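Local atomic coordinates of VP24 (White spot syndrome virus, PDB entry 5HLJ), a protein that is a major envelope protein of the virus, with a predicted transmembrane segment, and probably serves as a structural component of the viral envelope. Residues L23-V28 with Y162-R167; H33-N38 with L70-G75; A95-N100 with N143-G148. All coordinates share one frame; numbering follows the deposited sequence.

Interaction 1: residues L23-V28 with Y162-R167; sequences LTINGV and YLLSMR
I25 meets Y162 at the base of the tyrosine, not at its ring: Y162 CB lies 3.7 Å from I25 CG1, while the phenol leads away and brings neither face nor edge against L23-V28. That ring instead meets F151, their planes at about 50°, and the same side chain also touches P114 and S124. The two segments are neighbouring antiparallel strands of the large, strongly twisted sheet, probably a beta barrel as in the related envelope proteins of this virus. Two hydrogen-bonded pairs, L23 with L164 and I25 with Y162, frame the non-hydrogen-bonded pair T24 with L163. Each of the outer pairs is joined by two backbone bonds; the one from L164 N to L23 O measures 2.7 Å, and the one from I25 N to Y162 O is nearly straight at 175°.

L23, I25, Y162 and L164 point to one face of the sheet. There I25 crosses both Y162 and L164 obliquely, its CD1 reaching L164 CB at 4.0 Å and its CG2 approaching L164 CD2 at 4.1 Å. F147 and L112 pack on I25 and L164 as well, so the aliphatic pair is buried among hydrophobic neighbours. On the other face T24 and L163 lie side by side and point the same way, with T24 OG1 3.9 Å from L163 CD2. L163 also packs on F132 of a second subunit, and L23 on F175 of that subunit, so residues of both faces touch the neighbouring chain. Farther along the strand, M166 bends at its last torsion (chi3 -71°), which carries its methyl back toward the leucine of the facing strand: M166 CE rests 3.9 Å from L23 CD1.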
loop_
_atom_site.group_PDB
_atom_site.type_symbol
_atom_site.label_atom_id
_atom_site.label_comp_id
_atom_site.label_asym_id
_atom_site.label_seq_id
_atom_site.Cartn_x
_atom_site.Cartn_y
_atom_site.Cartn_z
ATOM N N LEU A 23 9.720 -3.293 9.206
ATOM C CA LEU A 23 10.332 -2.958 10.484
ATOM C C LEU A 23 9.276 -2.728 11.563
ATOM O O LEU A 23 8.097 -2.513 11.269
ATOM C CB LEU A 23 11.192 -1.700 10.356
ATOM C CG LEU A 23 12.350 -1.727 9.364
ATOM C CD1 LEU A 23 13.068 -0.403 9.415
ATOM C CD2 LEU A 23 13.307 -2.879 9.679
ATOM N N THR A 24 9.714 -2.735 12.814
ATOM C CA THR A 24 8.827 -2.476 13.934
ATOM C C THR A 24 9.090 -1.093 14.523
ATOM O O THR A 24 10.236 -0.674 14.618
ATOM C CB THR A 24 8.989 -3.574 15.004
ATOM O OG1 THR A 24 8.586 -4.824 14.436
ATOM C CG2 THR A 24 8.119 -3.301 16.188
ATOM N N ILE A 25 8.029 -0.373 14.883
ATOM C CA ILE A 25 8.166 0.956 15.492
ATOM C C ILE A 25 7.156 1.188 16.614
ATOM O O ILE A 25 6.049 0.628 16.604
ATOM C CB ILE A 25 7.976 2.112 14.473
ATOM C CG1 ILE A 25 6.566 2.076 13.887
ATOM C CG2 ILE A 25 9.059 2.114 13.387
ATOM C CD1 ILE A 25 6.324 3.108 12.807
ATOM N N ASN A 26 7.535 2.032 17.571
ATOM C CA ASN A 26 6.629 2.428 18.645
ATOM C C ASN A 26 6.415 3.938 18.694
ATOM O O ASN A 26 7.337 4.710 18.464
ATOM C CB ASN A 26 7.154 1.949 20.004
ATOM C CG ASN A 26 7.160 0.439 20.128
ATOM O OD1 ASN A 26 6.111 -0.196 20.136
ATOM N ND2 ASN A 26 8.347 -0.142 20.236
ATOM N N GLY A 27 5.191 4.356 18.988
ATOM C CA GLY A 27 4.931 5.755 19.267
ATOM C C GLY A 27 5.549 6.189 20.589
ATOM O O GLY A 27 5.588 5.417 21.543
ATOM N N VAL A 28 6.047 7.422 20.632
ATOM C CA VAL A 28 6.545 8.031 21.862
ATOM C C VAL A 28 5.794 9.332 22.148
ATOM O O VAL A 28 6.044 10.336 21.482
ATOM C CB VAL A 28 8.049 8.352 21.780
ATOM C CG1 VAL A 28 8.528 8.953 23.088
ATOM C CG2 VAL A 28 8.848 7.116 21.426
ATOM N N TYR A 162 3.483 -0.362 16.411
ATOM C CA TYR A 162 3.180 -0.377 14.980
ATOM C C TYR A 162 4.189 -1.159 14.149
ATOM O O TYR A 162 5.342 -1.344 14.545
ATOM C CB TYR A 162 3.056 1.065 14.444
ATOM C CG TYR A 162 1.718 1.630 14.829
ATOM C CD1 TYR A 162 1.506 2.210 16.095
ATOM C CD2 TYR A 162 0.640 1.529 13.968
ATOM C CE1 TYR A 162 0.242 2.684 16.471
ATOM C CE2 TYR A 162 -0.606 1.993 14.327
ATOM C CZ TYR A 162 -0.806 2.568 15.577
ATOM O OH TYR A 162 -2.067 3.016 15.888
ATOM N N LEU A 163 3.716 -1.630 12.998
ATOM C CA LEU A 163 4.538 -2.331 12.015
ATOM C C LEU A 163 4.666 -1.432 10.813
ATOM O O LEU A 163 3.671 -0.913 10.319
ATOM C CB LEU A 163 3.915 -3.667 11.625
ATOM C CG LEU A 163 3.490 -4.538 12.809
ATOM C CD1 LEU A 163 2.728 -5.796 12.362
ATOM C CD2 LEU A 163 4.736 -4.905 13.601
ATOM N N LEU A 164 5.894 -1.233 10.356
ATOM C CA LEU A 164 6.166 -0.292 9.289
ATOM C C LEU A 164 6.608 -1.020 8.026
ATOM O O LEU A 164 7.529 -1.825 8.060
ATOM C CB LEU A 164 7.247 0.696 9.739
ATOM C CG LEU A 164 7.864 1.644 8.698
ATOM C CD1 LEU A 164 6.848 2.679 8.208
ATOM C CD2 LEU A 164 9.111 2.335 9.274
ATOM N N SER A 165 5.938 -0.741 6.918
ATOM C CA SER A 165 6.373 -1.242 5.628
ATOM C C SER A 165 6.926 -0.119 4.770
ATOM O O SER A 165 6.250 0.880 4.547
ATOM C CB SER A 165 5.229 -1.932 4.886
ATOM O OG SER A 165 5.005 -3.231 5.384
ATOM N N MET A 166 8.150 -0.285 4.291
ATOM C CA MET A 166 8.721 0.678 3.350
ATOM C C MET A 166 9.069 -0.017 2.046
ATOM O O MET A 166 9.636 -1.106 2.057
ATOM C CB MET A 166 9.976 1.344 3.925
ATOM C CG MET A 166 9.762 2.047 5.246
ATOM S SD MET A 166 11.207 3.000 5.785
ATOM C CE MET A 166 12.349 1.693 6.236
ATOM N N ARG A 167 8.753 0.608 0.920
ATOM C CA ARG A 167 9.207 0.066 -0.346
ATOM C C ARG A 167 10.455 0.781 -0.829
ATOM O O ARG A 167 10.461 1.996 -0.990
ATOM C CB ARG A 167 8.110 0.138 -1.415
ATOM C CG ARG A 167 8.580 -0.453 -2.745
ATOM C CD ARG A 167 7.467 -0.537 -3.788
ATOM N NE ARG A 167 8.001 -0.635 -5.153
ATOM C CZ ARG A 167 7.602 -1.537 -6.055
ATOM N NH1 ARG A 167 6.670 -2.442 -5.738
ATOM N NH2 ARG A 167 8.133 -1.540 -7.281
#

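Interaction 2: residues H33-N38 with L70-G75; sequences HFNFVN and LTSLLG
The H33 ring lies against the backbone of L73-G75, one face covered by L73 O and L74 CA, both offset toward the rim. L74 CA makes a CH-pi contact 4.0 Å from the centroid of the H33 ring, while G75 O comes to the ring edge, 3.5 Å from H33 CE1. The NE2 of this histidine is hydrogen-bonded to D78 O, and its ring stacks with H79. L74 crosses H33 obliquely and puts CD2 3.7 Å from H33 CB.

The polar join is made by S72. Its hydroxyl, set between the backbone N and the carbonyl carbon (chi1 52°), gives a hydrogen bond to N35, with S72 OG 2.6 Å from N35 OD1, and takes one from the backbone, F36 N to S72 OG being 3.0 Å and close to straight at 165°. One serine oxygen thus ties a side chain and a main chain of the facing strand together. N35 ND2 is held in turn by Q54 OE1. F36 turns its ring edge to the other segment, with CD2 3.4 Å from S72 N. The F36 and L70 side chains cross at about a right angle, with F36 CZ 3.9 Å from L70 CD2.

Strands 33-42 and 68-72 are not paired neighbours: strand 48-51 lies between them in the sheet order, its V51 and V49 touching F36 and L70, yet here they meet directly, mainly through side chains, their segment axes 6.3 Å apart. On the flanks, N35 and V37 bond to strand 19-28, whereas F34 bonds by its backbone to E92 of strand 90-99.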
loop_
_atom_site.group_PDB
_atom_site.type_symbol
_atom_site.label_atom_id
_atom_site.label_comp_id
_atom_site.label_asym_id
_atom_site.label_seq_id
_atom_site.Cartn_x
_atom_site.Cartn_y
_atom_site.Cartn_z
ATOM N N HIS A 33 6.975 11.483 18.577
ATOM C CA HIS A 33 7.776 10.754 17.607
ATOM C C HIS A 33 7.368 9.294 17.430
ATOM O O HIS A 33 6.648 8.722 18.251
ATOM C CB HIS A 33 9.249 10.787 18.002
ATOM C CG HIS A 33 9.945 12.061 17.648
ATOM N ND1 HIS A 33 10.333 12.983 18.591
ATOM C CD2 HIS A 33 10.331 12.560 16.450
ATOM C CE1 HIS A 33 10.935 13.995 17.992
ATOM N NE2 HIS A 33 10.950 13.760 16.694
ATOM N N PHE A 34 7.846 8.701 16.344
ATOM C CA PHE A 34 7.892 7.254 16.232
ATOM C C PHE A 34 9.310 6.855 16.544
ATOM O O PHE A 34 10.228 7.610 16.281
ATOM C CB PHE A 34 7.489 6.767 14.838
ATOM C CG PHE A 34 6.018 6.653 14.645
ATOM C CD1 PHE A 34 5.301 5.651 15.284
ATOM C CD2 PHE A 34 5.345 7.543 13.824
ATOM C CE1 PHE A 34 3.939 5.537 15.102
ATOM C CE2 PHE A 34 3.981 7.437 13.644
ATOM C CZ PHE A 34 3.276 6.438 14.285
ATOM N N ASN A 35 9.494 5.663 17.090
ATOM C CA ASN A 35 10.822 5.203 17.467
ATOM C C ASN A 35 11.061 3.769 16.989
ATOM O O ASN A 35 10.235 2.880 17.238
ATOM C CB ASN A 35 10.985 5.311 18.990
ATOM C CG ASN A 35 12.428 5.195 19.435
ATOM O OD1 ASN A 35 13.350 5.581 18.714
ATOM N ND2 ASN A 35 12.629 4.664 20.634
ATOM N N PHE A 36 12.170 3.541 16.282
ATOM C CA PHE A 36 12.486 2.193 15.800
ATOM C C PHE A 36 12.690 1.210 16.948
ATOM O O PHE A 36 13.081 1.603 18.043
ATOM C CB PHE A 36 13.741 2.190 14.936
ATOM C CG PHE A 36 13.561 2.813 13.581
ATOM C CD1 PHE A 36 12.588 2.333 12.696
ATOM C CD2 PHE A 36 14.392 3.855 13.167
ATOM C CE1 PHE A 36 12.433 2.901 11.434
ATOM C CE2 PHE A 36 14.242 4.432 11.911
ATOM C CZ PHE A 36 13.255 3.944 11.039
ATOM N N VAL A 37 12.417 -0.065 16.691
ATOM C CA VAL A 37 12.963 -1.149 17.497
ATOM C C VAL A 37 14.284 -1.538 16.848
ATOM O O VAL A 37 14.344 -1.764 15.637
ATOM C CB VAL A 37 12.014 -2.362 17.564
ATOM C CG1 VAL A 37 12.715 -3.558 18.198
ATOM C CG2 VAL A 37 10.740 -2.002 18.317
ATOM N N ASN A 38 15.361 -1.585 17.621
ATOM C CA ASN A 38 16.671 -1.877 17.027
ATOM C C ASN A 38 16.766 -3.349 16.651
ATOM O O ASN A 38 16.057 -4.184 17.223
ATOM C CB ASN A 38 17.803 -1.485 17.978
ATOM C CG ASN A 38 17.731 -2.219 19.294
ATOM O OD1 ASN A 38 16.874 -1.928 20.132
ATOM N ND2 ASN A 38 18.635 -3.175 19.490
ATOM N N LEU A 70 19.965 2.811 9.875
ATOM C CA LEU A 70 18.911 3.728 10.250
ATOM C C LEU A 70 18.933 4.023 11.740
ATOM O O LEU A 70 19.249 3.146 12.547
ATOM C CB LEU A 70 17.539 3.166 9.881
ATOM C CG LEU A 70 17.228 2.753 8.445
ATOM C CD1 LEU A 70 17.655 1.319 8.177
ATOM C CD2 LEU A 70 15.746 2.922 8.219
ATOM N N THR A 71 18.575 5.258 12.095
ATOM C CA THR A 71 18.295 5.621 13.477
ATOM C C THR A 71 17.106 6.595 13.511
ATOM O O THR A 71 16.968 7.449 12.640
ATOM C CB THR A 71 19.540 6.257 14.179
ATOM O OG1 THR A 71 19.238 6.522 15.550
ATOM C CG2 THR A 71 19.956 7.562 13.501
ATOM N N SER A 72 16.229 6.439 14.491
ATOM C CA SER A 72 15.180 7.416 14.721
ATOM C C SER A 72 15.638 8.382 15.808
ATOM O O SER A 72 16.241 7.962 16.799
ATOM C CB SER A 72 13.869 6.734 15.106
ATOM O OG SER A 72 14.048 5.836 16.184
ATOM N N LEU A 73 15.391 9.673 15.597
ATOM C CA LEU A 73 15.791 10.712 16.551
ATOM C C LEU A 73 14.590 11.161 17.363
ATOM O O LEU A 73 13.461 11.176 16.875
ATOM C CB LEU A 73 16.434 11.921 15.842
ATOM C CG LEU A 73 17.639 11.663 14.931
ATOM C CD1 LEU A 73 18.334 12.971 14.520
ATOM C CD2 LEU A 73 18.634 10.683 15.557
ATOM N N LEU A 74 14.837 11.508 18.621
ATOM C CA LEU A 74 13.769 11.887 19.532
ATOM C C LEU A 74 14.019 13.309 20.027
ATOM O O LEU A 74 14.926 13.986 19.542
ATOM C CB LEU A 74 13.679 10.884 20.684
ATOM C CG LEU A 74 13.539 9.431 20.189
ATOM C CD1 LEU A 74 13.659 8.425 21.319
ATOM C CD2 LEU A 74 12.228 9.217 19.412
ATOM N N GLY A 75 13.222 13.788 20.968
ATOM C CA GLY A 75 13.469 15.133 21.475
ATOM C C GLY A 75 13.135 16.275 20.517
ATOM O O GLY A 75 13.314 16.159 19.291
#

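Interaction 3: residues A95-N100 with N143-G148; sequences ARVYNN and NTLVFG
A95-V97 and N143-L145 run antiparallel as adjacent strands, with A95-L145 and V97-N143 as hydrogen-bonded pairs either side of the non-hydrogen-bonded pair R96-T144; A95 N to L145 O, for instance, is 2.9 Å. V97 O takes two donors from one residue. N143 N approaches at 2.8 Å from V97 O, well above the carbonyl plane, and N143 ND2 lies 3.2 Å from V97 O, nearly along the C=O axis. Chi1 (-52°) sets N143 CG beside its own backbone N, and chi2 (-96°) then turns the amide so that ND2 faces V97 O, which lies close to the amide plane; N143 OD1 accepts from K138 N.

Strands 90-99 and 141-151 pair here in the same twisted sheet, with strand 68-72 bonded along the other side of 90-99. A95, V97, N143 and L145 share one of its faces, where V97 CG2 sits 4.0 Å from L145 CB and L137 of strand 135-137 packs on V97 and N143.

On the reverse face the R96 chain is bent at chi2 and chi3, and its end comes near T144. R96 NH1 is 3.0 Å from T144 OG1, which lies in the guanidinium plane, though the bond is bent to 137° at the hydrogen. The stronger partner is D58, whose OD2 forms a salt bridge with R96 NH2.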
loop_
_atom_site.group_PDB
_atom_site.type_symbol
_atom_site.label_atom_id
_atom_site.label_comp_id
_atom_site.label_asym_id
_atom_site.label_seq_id
_atom_site.Cartn_x
_atom_site.Cartn_y
_atom_site.Cartn_z
ATOM N N ALA A 95 14.040 10.236 10.861
ATOM C CA ALA A 95 15.080 9.221 10.803
ATOM C C ALA A 95 16.295 9.682 10.018
ATOM O O ALA A 95 16.180 10.466 9.077
ATOM C CB ALA A 95 14.530 7.934 10.200
ATOM N N ARG A 96 17.458 9.176 10.419
ATOM C CA ARG A 96 18.692 9.391 9.684
ATOM C C ARG A 96 19.084 8.050 9.090
ATOM O O ARG A 96 19.138 7.035 9.794
ATOM C CB ARG A 96 19.796 9.960 10.593
ATOM C CG ARG A 96 19.425 11.289 11.286
ATOM C CD ARG A 96 19.524 12.487 10.337
ATOM N NE ARG A 96 20.918 12.774 9.974
ATOM C CZ ARG A 96 21.283 13.487 8.913
ATOM N NH1 ARG A 96 20.359 13.983 8.099
ATOM N NH2 ARG A 96 22.570 13.688 8.647
ATOM N N VAL A 97 19.325 8.035 7.789
ATOM C CA VAL A 97 19.542 6.790 7.082
ATOM C C VAL A 97 20.827 6.854 6.283
ATOM O O VAL A 97 20.962 7.660 5.364
ATOM C CB VAL A 97 18.361 6.446 6.131
ATOM C CG1 VAL A 97 18.600 5.110 5.422
ATOM C CG2 VAL A 97 17.055 6.398 6.892
ATOM N N TYR A 98 21.763 5.976 6.636
ATOM C CA TYR A 98 23.014 5.871 5.916
ATOM C C TYR A 98 22.892 4.836 4.805
ATOM O O TYR A 98 22.716 3.650 5.067
ATOM C CB TYR A 98 24.158 5.509 6.871
ATOM C CG TYR A 98 25.526 5.487 6.226
ATOM C CD1 TYR A 98 25.884 6.447 5.286
ATOM C CD2 TYR A 98 26.474 4.529 6.586
ATOM C CE1 TYR A 98 27.131 6.439 4.695
ATOM C CE2 TYR A 98 27.735 4.517 5.999
ATOM C CZ TYR A 98 28.057 5.472 5.058
ATOM O OH TYR A 98 29.307 5.471 4.470
ATOM N N ASN A 99 22.982 5.305 3.567
ATOM C CA ASN A 99 22.982 4.443 2.400
ATOM C C ASN A 99 24.411 4.167 1.964
ATOM O O ASN A 99 25.055 4.996 1.299
ATOM C CB ASN A 99 22.180 5.071 1.250
ATOM C CG ASN A 99 22.229 4.233 -0.029
ATOM O OD1 ASN A 99 22.643 3.071 -0.013
ATOM N ND2 ASN A 99 21.799 4.826 -1.146
ATOM N N ASN A 100 24.903 2.994 2.343
ATOM C CA ASN A 100 26.245 2.580 1.975
ATOM C C ASN A 100 26.209 1.428 0.966
ATOM O O ASN A 100 27.011 0.508 1.047
ATOM C CB ASN A 100 27.043 2.173 3.219
ATOM C CG ASN A 100 28.554 2.250 3.000
ATOM O OD1 ASN A 100 29.036 2.850 2.029
ATOM N ND2 ASN A 100 29.302 1.656 3.911
ATOM N N ASN A 143 20.948 10.478 5.106
ATOM C CA ASN A 143 19.771 11.161 4.588
ATOM C C ASN A 143 18.686 11.290 5.640
ATOM O O ASN A 143 18.524 10.411 6.486
ATOM C CB ASN A 143 19.198 10.410 3.390
ATOM C CG ASN A 143 20.233 10.108 2.329
ATOM O OD1 ASN A 143 20.364 10.848 1.347
ATOM N ND2 ASN A 143 20.962 8.998 2.504
ATOM N N THR A 144 17.928 12.373 5.580
ATOM C CA THR A 144 16.759 12.485 6.430
ATOM C C THR A 144 15.575 11.765 5.777
ATOM O O THR A 144 15.338 11.890 4.571
ATOM C CB THR A 144 16.436 13.962 6.719
ATOM O OG1 THR A 144 17.496 14.500 7.511
ATOM C CG2 THR A 144 15.134 14.102 7.506
ATOM N N LEU A 145 14.875 10.966 6.575
ATOM C CA LEU A 145 13.687 10.251 6.113
ATOM C C LEU A 145 12.576 10.468 7.115
ATOM O O LEU A 145 12.769 10.240 8.307
ATOM C CB LEU A 145 13.967 8.755 5.940
ATOM C CG LEU A 145 12.810 7.830 5.528
ATOM C CD1 LEU A 145 12.293 8.180 4.160
ATOM C CD2 LEU A 145 13.249 6.347 5.533
ATOM N N VAL A 146 11.423 10.949 6.652
ATOM C CA VAL A 146 10.329 11.198 7.581
ATOM C C VAL A 146 8.989 10.694 7.045
ATOM O O VAL A 146 8.764 10.618 5.836
ATOM C CB VAL A 146 10.178 12.733 7.936
ATOM C CG1 VAL A 146 11.527 13.420 8.097
ATOM C CG2 VAL A 146 9.351 13.469 6.920
ATOM N N PHE A 147 8.098 10.349 7.964
ATOM C CA PHE A 147 6.687 10.246 7.636
ATOM C C PHE A 147 5.917 10.736 8.851
ATOM O O PHE A 147 6.435 10.717 9.979
ATOM C CB PHE A 147 6.289 8.813 7.228
ATOM C CG PHE A 147 6.160 7.847 8.382
ATOM C CD1 PHE A 147 4.982 7.760 9.104
ATOM C CD2 PHE A 147 7.207 7.010 8.719
ATOM C CE1 PHE A 147 4.861 6.879 10.161
ATOM C CE2 PHE A 147 7.089 6.115 9.773
ATOM C CZ PHE A 147 5.919 6.058 10.502
ATOM N N GLY A 148 4.703 11.217 8.622
ATOM C CA GLY A 148 3.853 11.623 9.722
ATOM C C GLY A 148 2.628 10.747 9.838
ATOM O O GLY A 148 2.187 10.119 8.867
#

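All three contacts lie in one twisted sheet, with their centres about 7 to 8 Å from the centre of the chain. Along the sequence interaction 2 closes before interaction 3 opens, and both are nested inside the long loop that interaction 1 closes. Interactions 1 and 2, centres about 10 Å apart, are joined through the neighbouring strands 19-28 and 33-42; interactions 2 and 3, also about 10 Å apart, through strands 68-72 and 90-99. Although interactions 1 and 3 are centred about 14 Å apart, F147 packs on I25 and L164, and also on F34 of interaction 2. Interior side chains thus bridge distant strands, while interactions 1 and 2 touch a second subunit of the trimer.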